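Local coordinates for Baccell_00875 (Bacteroides cellulosilyticus DSM 14838, PDB 5NO8), which probably acts as a polysaccharide lyase that removes the L-rhamnose caps linked to glucuronic acid on complex arabinogalactan proteins, at residues Met398-Val403 and Tyr458-Lys463; Asp340-Arg345 and Val685-Val690; Gln469-Gly474 and Lys504-Lys509; Lys476-Met481 and Thr513-Asp518. All coordinates share one frame; numbering follows the deposited sequence. Where two conformers were deposited one is given.

Interaction 1 of 4, residues Met398-Val403 and Tyr458-Lys463; sequences MGVLLV and YFQMYK
V403 presses its two methyls against Q460 and M461 where two nearly parallel helices lie side by side in the helical domain, whose packing is consistent with an alpha/alpha toroid. The segments 398-403 and 458-463 run in the same direction, with their axes inclined by 22° and 9.7 Å apart, and helix 412-429 lies between them in the chain. The beta-branched valine suits this place because its methyls fork toward different neighbours. CG1, anti to the backbone N (chi1 177°), comes down on the root of Q460, 3.5 Å from Q460 CB and 3.6 Å from Q460 O, whereas CG2 meets M461 SD at 3.9 Å. With an alanine in place of V403, both methyls go, and a gap would probably open beside Q460 CB and the M461 sulfur. Q460 offers its aliphatic base to the valine and turns its amide along the flank of the valines: its chain bends at chi2 (-75°), and NE2 is hydrogen-bonded to E456 OE2, one turn back on the same helix, so that NE2, at least, has a partner in the buried interior. M461 is doubly bent and brings the soft sulfur, rather than its terminal methyl, to the valine. From the preceding turn V400 adds a looser touch, its CG1 methyl lying 4.4 Å from Q460 NE2.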
loop_
_atom_site.group_PDB
_atom_site.type_symbol
_atom_site.label_atom_id
_atom_site.label_comp_id
_atom_site.label_asym_id
_atom_site.label_seq_id
_atom_site.Cartn_x
_atom_site.Cartn_y
_atom_site.Cartn_z
ATOM N N MET A 398 -1.075 2.327 20.169
ATOM C CA MET A 398 -1.039 1.221 21.157
ATOM C C MET A 398 -1.995 1.471 22.321
ATOM O O MET A 398 -2.718 0.553 22.746
ATOM C CB MET A 398 0.362 0.951 21.639
ATOM C CG MET A 398 1.178 0.236 20.557
ATOM S SD MET A 398 2.806 -0.221 21.039
ATOM C CE MET A 398 3.669 1.314 20.669
ATOM N N GLY A 399 -2.080 2.720 22.790
ATOM C CA GLY A 399 -3.075 3.036 23.818
ATOM C C GLY A 399 -4.499 2.955 23.312
ATOM O O GLY A 399 -5.394 2.447 23.991
ATOM N N VAL A 400 -4.751 3.447 22.109
ATOM C CA VAL A 400 -6.093 3.442 21.574
ATOM C C VAL A 400 -6.534 1.976 21.350
ATOM O O VAL A 400 -7.675 1.599 21.656
ATOM C CB VAL A 400 -6.201 4.292 20.300
ATOM C CG1 VAL A 400 -7.595 4.229 19.715
ATOM C CG2 VAL A 400 -5.819 5.747 20.608
ATOM N N LEU A 401 -5.616 1.147 20.856
ATOM C CA LEU A 401 -5.939 -0.261 20.689
ATOM C C LEU A 401 -6.288 -0.910 22.047
ATOM O O LEU A 401 -7.307 -1.634 22.151
ATOM C CB LEU A 401 -4.771 -1.038 20.094
ATOM C CG LEU A 401 -4.981 -2.552 20.004
ATOM C CD1 LEU A 401 -6.235 -2.883 19.217
ATOM C CD2 LEU A 401 -3.756 -3.210 19.391
ATOM N N LEU A 402 -5.428 -0.711 23.048
ATOM C CA LEU A 402 -5.691 -1.337 24.356
ATOM C C LEU A 402 -7.019 -0.897 24.974
ATOM O O LEU A 402 -7.697 -1.728 25.590
ATOM C CB LEU A 402 -4.547 -1.189 25.324
ATOM C CG LEU A 402 -3.493 -2.293 25.286
ATOM C CD1 LEU A 402 -2.889 -2.547 23.911
ATOM C CD2 LEU A 402 -2.410 -2.019 26.307
ATOM N N VAL A 403 -7.417 0.365 24.772
ATOM C CA VAL A 403 -8.765 0.797 25.192
ATOM C C VAL A 403 -9.860 0.015 24.482
ATOM O O VAL A 403 -10.800 -0.454 25.119
ATOM C CB VAL A 403 -9.049 2.298 24.933
ATOM C CG1 VAL A 403 -10.487 2.623 25.323
ATOM C CG2 VAL A 403 -8.084 3.156 25.700
ATOM N N TYR A 458 -7.815 10.242 24.930
ATOM C CA TYR A 458 -8.553 10.784 26.080
ATOM C C TYR A 458 -10.041 10.508 25.994
ATOM O O TYR A 458 -10.631 10.062 26.980
ATOM C CB TYR A 458 -8.263 12.296 26.282
ATOM C CG TYR A 458 -6.850 12.674 26.654
ATOM C CD1 TYR A 458 -5.993 11.809 27.308
ATOM C CD2 TYR A 458 -6.373 13.964 26.384
ATOM C CE1 TYR A 458 -4.705 12.189 27.657
ATOM C CE2 TYR A 458 -5.101 14.354 26.736
ATOM C CZ TYR A 458 -4.270 13.483 27.367
ATOM O OH TYR A 458 -3.003 13.864 27.709
ATOM N N PHE A 459 -10.664 10.707 24.837
ATOM C CA PHE A 459 -12.076 10.414 24.704
ATOM C C PHE A 459 -12.370 8.916 24.923
ATOM O O PHE A 459 -13.368 8.569 25.563
ATOM C CB PHE A 459 -12.629 10.853 23.363
ATOM C CG PHE A 459 -12.620 12.352 23.134
ATOM C CD1 PHE A 459 -13.214 13.227 24.040
ATOM C CD2 PHE A 459 -12.065 12.881 21.968
ATOM C CE1 PHE A 459 -13.231 14.599 23.792
ATOM C CE2 PHE A 459 -12.063 14.242 21.722
ATOM C CZ PHE A 459 -12.663 15.105 22.633
ATOM N N GLN A 460 -11.482 8.049 24.446
ATOM C CA GLN A 460 -11.632 6.604 24.699
ATOM C C GLN A 460 -11.503 6.290 26.198
ATOM O O GLN A 460 -12.241 5.448 26.727
ATOM C CB GLN A 460 -10.583 5.811 23.914
ATOM C CG GLN A 460 -10.682 5.935 22.400
ATOM C CD GLN A 460 -11.816 5.151 21.788
ATOM O OE1 GLN A 460 -12.663 4.592 22.491
ATOM N NE2 GLN A 460 -11.860 5.132 20.450
ATOM N N MET A 461 -10.545 6.933 26.864
ATOM C CA MET A 461 -10.352 6.776 28.314
ATOM C C MET A 461 -11.556 7.217 29.156
ATOM O O MET A 461 -11.756 6.680 30.253
ATOM C CB MET A 461 -9.083 7.464 28.799
ATOM C CG MET A 461 -7.778 6.800 28.396
ATOM S SD MET A 461 -7.579 5.144 29.032
ATOM C CE MET A 461 -7.387 5.372 30.820
ATOM N N TYR A 462 -12.374 8.141 28.658
ATOM C CA TYR A 462 -13.665 8.423 29.293
ATOM C C TYR A 462 -14.551 7.189 29.291
ATOM O O TYR A 462 -15.165 6.863 30.305
ATOM C CB TYR A 462 -14.385 9.578 28.597
ATOM C CG TYR A 462 -15.838 9.785 28.986
ATOM C CD1 TYR A 462 -16.203 10.122 30.303
ATOM C CD2 TYR A 462 -16.839 9.691 28.033
ATOM C CE1 TYR A 462 -17.533 10.344 30.636
ATOM C CE2 TYR A 462 -18.164 9.903 28.354
ATOM C CZ TYR A 462 -18.510 10.237 29.652
ATOM O OH TYR A 462 -19.851 10.426 29.912
ATOM N N LYS A 463 -14.589 6.487 28.157
ATOM C CA LYS A 463 -15.390 5.254 28.041
ATOM C C LYS A 463 -14.893 4.166 28.997
ATOM O O LYS A 463 -15.689 3.385 29.472
ATOM C CB LYS A 463 -15.418 4.736 26.590
ATOM C CG LYS A 463 -15.972 5.729 25.573
ATOM C CD LYS A 463 -15.955 5.175 24.154
ATOM C CE LYS A 463 -17.151 4.291 23.869
ATOM N NZ LYS A 463 -17.118 3.776 22.478
#

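Interaction 2 of 4, residues Asp340-Arg345 and Val685-Val690; sequences DLIRKR and VYYLLV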
loop_
_atom_site.group_PDB
_atom_site.type_symbol
_atom_site.label_atom_id
_atom_site.label_comp_id
_atom_site.label_asym_id
_atom_site.label_seq_id
_atom_site.Cartn_x
_atom_site.Cartn_y
_atom_site.Cartn_z
ATOM N N ASP A 340 -8.056 -14.446 18.862
ATOM C CA ASP A 340 -6.851 -14.818 19.600
ATOM C C ASP A 340 -5.642 -14.011 19.102
ATOM O O ASP A 340 -4.744 -13.706 19.893
ATOM C CB ASP A 340 -6.497 -16.315 19.452
ATOM C CG ASP A 340 -7.443 -17.253 20.204
ATOM O OD1 ASP A 340 -8.262 -16.786 21.032
ATOM O OD2 ASP A 340 -7.358 -18.493 19.956
ATOM N N LEU A 341 -5.593 -13.733 17.796
ATOM C CA LEU A 341 -4.495 -12.921 17.236
ATOM C C LEU A 341 -4.445 -11.554 17.942
ATOM O O LEU A 341 -3.392 -11.122 18.379
ATOM C CB LEU A 341 -4.637 -12.738 15.719
ATOM C CG LEU A 341 -3.411 -12.167 14.987
ATOM C CD1 LEU A 341 -2.198 -13.091 15.142
ATOM C CD2 LEU A 341 -3.684 -11.964 13.499
ATOM N N ILE A 342 -5.605 -10.920 18.068
ATOM C CA ILE A 342 -5.708 -9.603 18.671
ATOM C C ILE A 342 -5.400 -9.674 20.167
ATOM O O ILE A 342 -4.690 -8.838 20.676
ATOM C CB ILE A 342 -7.074 -8.967 18.398
ATOM C CG1 ILE A 342 -7.257 -8.763 16.884
ATOM C CG2 ILE A 342 -7.232 -7.662 19.174
ATOM C CD1 ILE A 342 -8.608 -8.202 16.512
ATOM N N ARG A 343 -5.926 -10.695 20.853
ATOM C CA ARG A 343 -5.656 -10.904 22.264
ATOM C C ARG A 343 -4.172 -11.055 22.510
ATOM O O ARG A 343 -3.635 -10.422 23.411
ATOM C CB ARG A 343 -6.359 -12.168 22.766
ATOM C CG ARG A 343 -6.140 -12.416 24.248
ATOM C CD ARG A 343 -6.385 -13.846 24.604
ATOM N NE ARG A 343 -5.136 -14.579 24.520
ATOM C CZ ARG A 343 -4.930 -15.695 23.841
ATOM N NH1 ARG A 343 -5.895 -16.290 23.123
ATOM N NH2 ARG A 343 -3.721 -16.225 23.887
ATOM N N LYS A 344 -3.504 -11.851 21.678
ATOM C CA LYS A 344 -2.081 -12.068 21.856
ATOM C C LYS A 344 -1.297 -10.773 21.621
ATOM O O LYS A 344 -0.341 -10.512 22.328
ATOM C CB LYS A 344 -1.583 -13.180 20.952
ATOM C CG LYS A 344 -2.045 -14.555 21.460
ATOM C CD LYS A 344 -1.433 -15.696 20.692
ATOM C CE LYS A 344 -2.039 -15.867 19.315
ATOM N NZ LYS A 344 -1.604 -17.192 18.771
ATOM N N ARG A 345 -1.704 -9.993 20.636
ATOM C CA ARG A 345 -1.015 -8.736 20.349
ATOM C C ARG A 345 -1.150 -7.756 21.524
ATOM O O ARG A 345 -0.183 -7.149 21.956
ATOM C CB ARG A 345 -1.560 -8.075 19.080
ATOM C CG ARG A 345 -0.947 -6.710 18.761
ATOM C CD ARG A 345 0.557 -6.828 18.664
ATOM N NE ARG A 345 1.223 -5.544 18.561
ATOM C CZ ARG A 345 2.469 -5.335 18.941
ATOM N NH1 ARG A 345 3.254 -6.313 19.412
ATOM N NH2 ARG A 345 2.945 -4.108 18.843
ATOM N N VAL A 685 -6.724 -0.874 15.599
ATOM C CA VAL A 685 -7.681 0.180 15.945
ATOM C C VAL A 685 -8.763 0.298 14.886
ATOM O O VAL A 685 -9.959 0.361 15.192
ATOM C CB VAL A 685 -6.971 1.544 16.156
ATOM C CG1 VAL A 685 -7.988 2.685 16.313
ATOM C CG2 VAL A 685 -6.013 1.498 17.331
ATOM N N TYR A 686 -8.365 0.305 13.612
ATOM C CA TYR A 686 -9.319 0.414 12.545
ATOM C C TYR A 686 -10.053 -0.890 12.239
ATOM O O TYR A 686 -11.221 -0.865 11.807
ATOM C CB TYR A 686 -8.663 1.054 11.321
ATOM C CG TYR A 686 -8.500 2.541 11.540
ATOM C CD1 TYR A 686 -9.613 3.368 11.612
ATOM C CD2 TYR A 686 -7.267 3.090 11.786
ATOM C CE1 TYR A 686 -9.483 4.732 11.833
ATOM C CE2 TYR A 686 -7.120 4.455 12.011
ATOM C CZ TYR A 686 -8.233 5.266 12.019
ATOM O OH TYR A 686 -8.079 6.605 12.232
ATOM N N TYR A 687 -9.399 -2.021 12.506
ATOM C CA TYR A 687 -10.053 -3.317 12.408
ATOM C C TYR A 687 -11.271 -3.340 13.351
ATOM O O TYR A 687 -12.348 -3.764 12.962
ATOM C CB TYR A 687 -9.094 -4.445 12.769
ATOM C CG TYR A 687 -9.721 -5.790 12.637
ATOM C CD1 TYR A 687 -10.484 -6.324 13.663
ATOM C CD2 TYR A 687 -9.606 -6.517 11.451
ATOM C CE1 TYR A 687 -11.096 -7.567 13.526
ATOM C CE2 TYR A 687 -10.222 -7.734 11.313
ATOM C CZ TYR A 687 -10.962 -8.250 12.358
ATOM O OH TYR A 687 -11.587 -9.473 12.174
ATOM N N LEU A 688 -11.067 -2.869 14.567
ATOM C CA LEU A 688 -12.134 -2.846 15.578
ATOM C C LEU A 688 -13.186 -1.787 15.322
ATOM O O LEU A 688 -14.349 -2.006 15.653
ATOM C CB LEU A 688 -11.557 -2.726 16.976
ATOM C CG LEU A 688 -10.722 -3.947 17.378
ATOM C CD1 LEU A 688 -10.006 -3.729 18.661
ATOM C CD2 LEU A 688 -11.565 -5.222 17.469
ATOM N N LEU A 689 -12.816 -0.675 14.689
ATOM C CA LEU A 689 -13.819 0.267 14.186
ATOM C C LEU A 689 -14.736 -0.363 13.155
ATOM O O LEU A 689 -15.970 -0.359 13.277
ATOM C CB LEU A 689 -13.137 1.508 13.585
ATOM C CG LEU A 689 -14.133 2.523 12.992
ATOM C CD1 LEU A 689 -14.869 3.211 14.150
ATOM C CD2 LEU A 689 -13.393 3.523 12.144
ATOM N N VAL A 690 -14.130 -0.946 12.121
ATOM C CA VAL A 690 -14.859 -1.486 11.011
ATOM C C VAL A 690 -15.761 -2.638 11.425
ATOM O O VAL A 690 -16.888 -2.720 10.942
ATOM C CB VAL A 690 -13.895 -1.958 9.901
ATOM C CG1 VAL A 690 -14.575 -2.855 8.881
ATOM C CG2 VAL A 690 -13.269 -0.745 9.236
#
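The first and last helices of the helical domain, 338-352 and 682-692, meet where I342 reaches out to Y687 and L688, joining parts of the chain some 340 residues apart. The backbones stay well separated, the closest CA atoms being those of I342 and L688 at 9.8 Å, so side chains must span the interval. I342 does so with its longer branch: chi2 near 177° extends the chain and makes CD1 the foremost atom. That methyl lies against one side of the tyrosine, 3.9 Å from both Y687 CD1 and Y687 CE1, approaching the ring obliquely. The same methyl also comes within 4.3 Å of L688 CD2, a more relaxed touch. Isoleucine suits the position because its longer branch carries one methyl far enough to meet both the ring and the leucine. Y687 is amphipathic in use: its ring carbons take the methyl while OH, beyond the contact, is hydrogen-bonded to bound glycerol, probably from the crystallisation liquor. Helix 396-409 fills in beside them, Q405 touching I342 and K404 touching L688. The charged residues of 340-345 are turned to other tasks. R343 NH1 pairs with D340 OD1 at 3.2 Å, a bridge between successive turns of one helix, and R345 forms a salt bridge with D681, just before helix 682-692. Sparse apolar contact between terminal helices, filled in by a third, is consistent with the closing of the ring in an alpha/alpha toroid.

Interaction 3 of 4, residues Gln469-Gly474 and Lys504-Lys509; sequences QFVTDG and KEAGMK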
loop_
_atom_site.group_PDB
_atom_site.type_symbol
_atom_site.label_atom_id
_atom_site.label_comp_id
_atom_site.label_asym_id
_atom_site.label_seq_id
_atom_site.Cartn_x
_atom_site.Cartn_y
_atom_site.Cartn_z
ATOM N N GLN A 469 -13.144 14.297 33.317
ATOM C CA GLN A 469 -11.913 15.049 33.057
ATOM C C GLN A 469 -11.211 14.612 31.753
ATOM O O GLN A 469 -10.603 15.422 31.080
ATOM C CB GLN A 469 -10.935 14.942 34.240
ATOM C CG GLN A 469 -9.659 15.785 34.134
ATOM C CD GLN A 469 -9.936 17.291 34.075
ATOM O OE1 GLN A 469 -10.747 17.806 34.845
ATOM N NE2 GLN A 469 -9.252 18.000 33.164
ATOM N N PHE A 470 -11.303 13.332 31.401
ATOM C CA PHE A 470 -10.805 12.879 30.092
ATOM C C PHE A 470 -11.467 13.562 28.889
ATOM O O PHE A 470 -10.813 13.832 27.882
ATOM C CB PHE A 470 -10.942 11.353 29.973
ATOM C CG PHE A 470 -9.925 10.605 30.751
ATOM C CD1 PHE A 470 -8.597 10.696 30.425
ATOM C CD2 PHE A 470 -10.297 9.781 31.807
ATOM C CE1 PHE A 470 -7.638 10.007 31.127
ATOM C CE2 PHE A 470 -9.338 9.094 32.516
ATOM C CZ PHE A 470 -8.005 9.212 32.177
ATOM N N VAL A 471 -12.756 13.836 28.986
ATOM C CA VAL A 471 -13.488 14.475 27.928
ATOM C C VAL A 471 -13.026 15.940 27.825
ATOM O O VAL A 471 -12.880 16.486 26.721
ATOM C CB VAL A 471 -14.998 14.412 28.172
ATOM C CG1 VAL A 471 -15.767 15.049 27.028
ATOM C CG2 VAL A 471 -15.452 12.960 28.381
ATOM N N THR A 472 -12.820 16.571 28.984
ATOM C CA THR A 472 -12.259 17.929 29.024
ATOM C C THR A 472 -10.876 17.971 28.363
ATOM O O THR A 472 -10.629 18.823 27.513
ATOM C CB THR A 472 -12.212 18.470 30.479
ATOM O OG1 THR A 472 -13.554 18.586 30.957
ATOM C CG2 THR A 472 -11.495 19.821 30.570
ATOM N N ASP A 473 -10.007 17.033 28.722
ATOM C CA ASP A 473 -8.662 16.967 28.161
ATOM C C ASP A 473 -8.672 16.685 26.657
ATOM O O ASP A 473 -7.881 17.277 25.916
ATOM C CB ASP A 473 -7.797 15.923 28.899
ATOM C CG ASP A 473 -7.550 16.293 30.367
ATOM O OD1 ASP A 473 -7.841 17.440 30.763
ATOM O OD2 ASP A 473 -7.087 15.432 31.134
ATOM N N GLY A 474 -9.569 15.807 26.210
ATOM C CA GLY A 474 -9.752 15.559 24.779
ATOM C C GLY A 474 -10.141 16.831 24.028
ATOM O O GLY A 474 -9.505 17.214 23.038
ATOM N N LYS A 504 -21.521 14.870 24.325
ATOM C CA LYS A 504 -22.959 14.658 24.535
ATOM C C LYS A 504 -23.207 13.802 25.782
ATOM O O LYS A 504 -24.002 14.196 26.642
ATOM C CB LYS A 504 -23.643 14.042 23.306
ATOM N N GLU A 505 -22.477 12.686 25.907
ATOM C CA GLU A 505 -22.626 11.759 27.046
ATOM C C GLU A 505 -22.189 12.355 28.380
ATOM O O GLU A 505 -22.772 12.042 29.414
ATOM C CB GLU A 505 -21.842 10.456 26.818
ATOM C CG GLU A 505 -22.456 9.538 25.771
ATOM C CD GLU A 505 -21.568 8.342 25.379
ATOM O OE1 GLU A 505 -20.374 8.256 25.786
ATOM O OE2 GLU A 505 -22.085 7.474 24.633
ATOM N N ALA A 506 -21.150 13.182 28.360
ATOM C CA ALA A 506 -20.685 13.854 29.556
ATOM C C ALA A 506 -21.557 15.066 29.922
ATOM O O ALA A 506 -21.317 15.687 30.952
ATOM C CB ALA A 506 -19.238 14.282 29.404
ATOM N N GLY A 507 -22.528 15.412 29.075
ATOM C CA GLY A 507 -23.428 16.533 29.332
ATOM C C GLY A 507 -22.807 17.905 29.128
ATOM O O GLY A 507 -23.386 18.896 29.557
ATOM N N MET A 508 -21.655 17.979 28.460
ATOM C CA MET A 508 -20.922 19.242 28.293
ATOM C C MET A 508 -21.432 19.961 27.046
ATOM O O MET A 508 -20.814 19.908 25.973
ATOM C CB MET A 508 -19.426 18.973 28.209
ATOM C CG MET A 508 -18.842 18.450 29.496
ATOM S SD MET A 508 -17.194 17.788 29.218
ATOM C CE MET A 508 -16.639 17.501 30.900
ATOM N N LYS A 509 -22.570 20.632 27.213
ATOM C CA LYS A 509 -23.348 21.229 26.118
ATOM C C LYS A 509 -22.633 22.366 25.395
ATOM O O LYS A 509 -22.648 22.390 24.169
ATOM C CB LYS A 509 -24.709 21.735 26.625
ATOM C CG LYS A 509 -25.736 20.636 26.879
ATOM C CD LYS A 509 -26.643 20.406 25.670
ATOM C CE LYS A 509 -27.767 21.437 25.579
ATOM N NZ LYS A 509 -28.879 21.155 26.534
#
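M508 lays its extended side chain against V471 and T472, bringing the turn between helices 496-505 and 509-529 onto the first turn of helix 469-485. The packed part is apolar. V471 is forked so that CG1 meets M508 SD at 3.8 Å while CG2 faces A506 CB at 4.1 Å, one beta-branched residue thus serving two partners of the turn. Alanine suits the near side of that turn, where its single methyl lies near V471 CG2 and the backbone can come close. L503 touches both V471 and M508 and extends the apolar patch. At T472 the contact changes character: the methionine runs across the threonine at about a right angle, and its terminal methyl CE lies only 3.3 Å from T472 OG1, a close touch of methyl on hydroxyl. The outer side is looser and polar. G507, exposed, takes a positive phi of 75° in a Schellman motif that ends the preceding helix, a conformation glycine adopts easily, and M508 follows at once as the N-cap of the next helix. On the far flank of 469-474, Q469 points away from the turn and donates from NE2 to D473 OD1 at 2.8 Å; the bond reaches the carboxylate from above its plane, and Y434 OH shares that oxygen. Since sulfur and methyls meet mostly methyls here, the turn is held by shape and dispersion rather than by directional bonds, which is consistent with a joint that depends mainly on how the methionine side chain fits against V471 and T472.

Interaction 4 of 4, residues Lys476-Met481 and Thr513-Asp518; sequences KTLKSM and TDLRND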
loop_
_atom_site.group_PDB
_atom_site.type_symbol
_atom_site.label_atom_id
_atom_site.label_comp_id
_atom_site.label_asym_id
_atom_site.label_seq_id
_atom_site.Cartn_x
_atom_site.Cartn_y
_atom_site.Cartn_z
ATOM N N LYS A 476 -9.897 20.024 25.018
ATOM C CA LYS A 476 -8.851 21.067 25.150
ATOM C C LYS A 476 -7.600 20.794 24.304
ATOM O O LYS A 476 -6.922 21.721 23.842
ATOM C CB LYS A 476 -8.418 21.228 26.616
ATOM N N THR A 477 -7.279 19.516 24.135
ATOM C CA THR A 477 -6.258 19.112 23.188
ATOM C C THR A 477 -6.666 19.501 21.768
ATOM O O THR A 477 -5.852 20.047 21.014
ATOM C CB THR A 477 -5.970 17.607 23.300
ATOM O OG1 THR A 477 -5.519 17.326 24.621
ATOM C CG2 THR A 477 -4.896 17.161 22.276
ATOM N N LEU A 478 -7.909 19.228 21.394
ATOM C CA LEU A 478 -8.382 19.601 20.077
ATOM C C LEU A 478 -8.401 21.128 19.889
ATOM O O LEU A 478 -8.078 21.623 18.803
ATOM C CB LEU A 478 -9.751 19.008 19.778
ATOM C CG LEU A 478 -9.796 17.484 19.583
ATOM C CD1 LEU A 478 -11.233 17.057 19.358
ATOM C CD2 LEU A 478 -8.897 17.064 18.418
ATOM N N LYS A 479 -8.753 21.863 20.944
ATOM C CA LYS A 479 -8.741 23.339 20.869
ATOM C C LYS A 479 -7.335 23.907 20.697
ATOM O O LYS A 479 -7.137 24.829 19.921
ATOM C CB LYS A 479 -9.396 23.940 22.116
ATOM C CG LYS A 479 -10.883 23.648 22.248
ATOM C CD LYS A 479 -11.757 24.110 21.095
ATOM C CE LYS A 479 -11.625 25.616 20.812
ATOM N NZ LYS A 479 -12.833 26.150 20.121
ATOM N N SER A 480 -6.378 23.349 21.435
ATOM C CA SER A 480 -4.973 23.701 21.327
ATOM C C SER A 480 -4.483 23.445 19.915
ATOM O O SER A 480 -3.708 24.240 19.366
ATOM C CB SER A 480 -4.143 22.903 22.326
ATOM O OG SER A 480 -2.760 23.199 22.244
ATOM N N MET A 481 -4.935 22.336 19.319
ATOM C CA MET A 481 -4.583 22.038 17.943
ATOM C C MET A 481 -5.163 23.080 16.972
ATOM O O MET A 481 -4.411 23.653 16.194
ATOM C CB MET A 481 -5.002 20.618 17.558
ATOM C CG MET A 481 -4.347 20.157 16.255
ATOM S SD MET A 481 -5.253 20.760 14.828
ATOM C CE MET A 481 -4.410 19.904 13.486
ATOM N N THR A 513 -21.251 22.123 21.301
ATOM C CA THR A 513 -21.578 23.042 20.207
ATOM C C THR A 513 -20.346 23.793 19.696
ATOM O O THR A 513 -20.232 24.024 18.493
ATOM C CB THR A 513 -22.662 24.062 20.612
ATOM O OG1 THR A 513 -22.325 24.626 21.882
ATOM C CG2 THR A 513 -24.035 23.396 20.688
ATOM N N ASP A 514 -19.427 24.151 20.594
ATOM C CA ASP A 514 -18.170 24.803 20.200
ATOM C C ASP A 514 -17.262 23.917 19.325
ATOM O O ASP A 514 -16.720 24.362 18.301
ATOM C CB ASP A 514 -17.384 25.213 21.441
ATOM C CG ASP A 514 -16.116 25.954 21.105
ATOM O OD1 ASP A 514 -16.158 26.844 20.237
ATOM O OD2 ASP A 514 -15.073 25.665 21.719
ATOM N N LEU A 515 -17.082 22.677 19.758
ATOM C CA LEU A 515 -16.309 21.707 18.974
ATOM C C LEU A 515 -16.996 21.405 17.653
ATOM O O LEU A 515 -16.336 21.352 16.623
ATOM C CB LEU A 515 -16.083 20.417 19.759
ATOM C CG LEU A 515 -15.102 19.429 19.110
ATOM C CD1 LEU A 515 -13.720 20.040 18.962
ATOM C CD2 LEU A 515 -15.045 18.138 19.927
ATOM N N ARG A 516 -18.309 21.235 17.677
ATOM C CA ARG A 516 -19.077 21.026 16.467
ATOM C C ARG A 516 -18.875 22.171 15.458
ATOM O O ARG A 516 -18.708 21.929 14.253
ATOM C CB ARG A 516 -20.551 20.815 16.812
ATOM C CG ARG A 516 -21.470 20.620 15.617
ATOM C CD ARG A 516 -22.797 20.058 16.064
ATOM N NE ARG A 516 -23.790 20.086 14.994
ATOM C CZ ARG A 516 -24.805 19.232 14.855
ATOM N NH1 ARG A 516 -25.007 18.236 15.720
ATOM N NH2 ARG A 516 -25.642 19.373 13.827
ATOM N N ASN A 517 -18.861 23.409 15.955
ATOM C CA ASN A 517 -18.591 24.569 15.107
ATOM C C ASN A 517 -17.169 24.545 14.541
ATOM O O ASN A 517 -16.964 24.920 13.385
ATOM C CB ASN A 517 -18.816 25.895 15.876
ATOM C CG ASN A 517 -20.278 26.173 16.200
ATOM O OD1 ASN A 517 -20.554 26.973 17.097
ATOM N ND2 ASN A 517 -21.215 25.539 15.489
ATOM N N ASP A 518 -16.197 24.129 15.348
ATOM C CA ASP A 518 -14.813 23.953 14.872
ATOM C C ASP A 518 -14.731 22.908 13.748
ATOM O O ASP A 518 -14.072 23.138 12.725
ATOM C CB ASP A 518 -13.861 23.554 16.002
ATOM C CG ASP A 518 -13.517 24.709 16.942
ATOM O OD1 ASP A 518 -13.748 25.885 16.597
ATOM O OD2 ASP A 518 -12.979 24.429 18.032
#
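One lysine nitrogen, K479 NZ, is gripped by two aspartates, D514 and D518, that stand one turn apart on the neighbouring helix. The bonds are short, 2.8 Å to D514 OD2 and 2.7 Å to D518 OD2, and both are salt bridges. The carboxylates receive it differently: D518 OD2 uses its syn lone pair, whereas D514 OD2 is met on the syn side but 28° out of its plane. D514 approaches the lysine from the opposite direction, and D518 lies across it. K479 reaches this place by folding, its chain bent at chi2 (-58°) and again at chi3, which lays CD and CE beside the aspartates as well. Second-shell tyrosines hold the carboxylates in turn: Y475 OH is hydrogen-bonded to D514 OD2, and Y487 OH to D518 OD1. Below this cluster the contact is apolar. L478 and L515 cross at about a right angle, with L478 CD1 lying 3.9 Å from L515 CD1 and 4.0 Å from L515 CD2. Leucines suit this inner side because F482 and L503 also cover L515. The helices run in the same general direction, 37° apart, with helix 496-505 between them in the chain. A methionine in place of K479 would probably leave D514 and D518 as two neighbouring negative charges without their shared cation. The chemistry implies a bridge held by charge on its more exposed side and by leucine methyls at its base; the ammonium is likely to steady both carboxylates in their ionised form, including that of the buried D518.

In the fold
All four contacts lie in the helical domain, and they change in character across it. Interactions 1 and 2 are buried and apolar; they touch one another through V400 and L401 against V685 and L688, which sets helix 396-409 beside the last helix. Interactions 3 and 4 share helix 469-485, first at its start and then further along, with centres about 12 Å apart, and their partners follow each other in the chain. Interaction 3 is only partly buried and depends on a methionine from a turn, while interaction 4, again buried, adds a salt-bridge network to a leucine pair. Helix 448-465 links the groups: Y462 packs on V471, and F459 on L478.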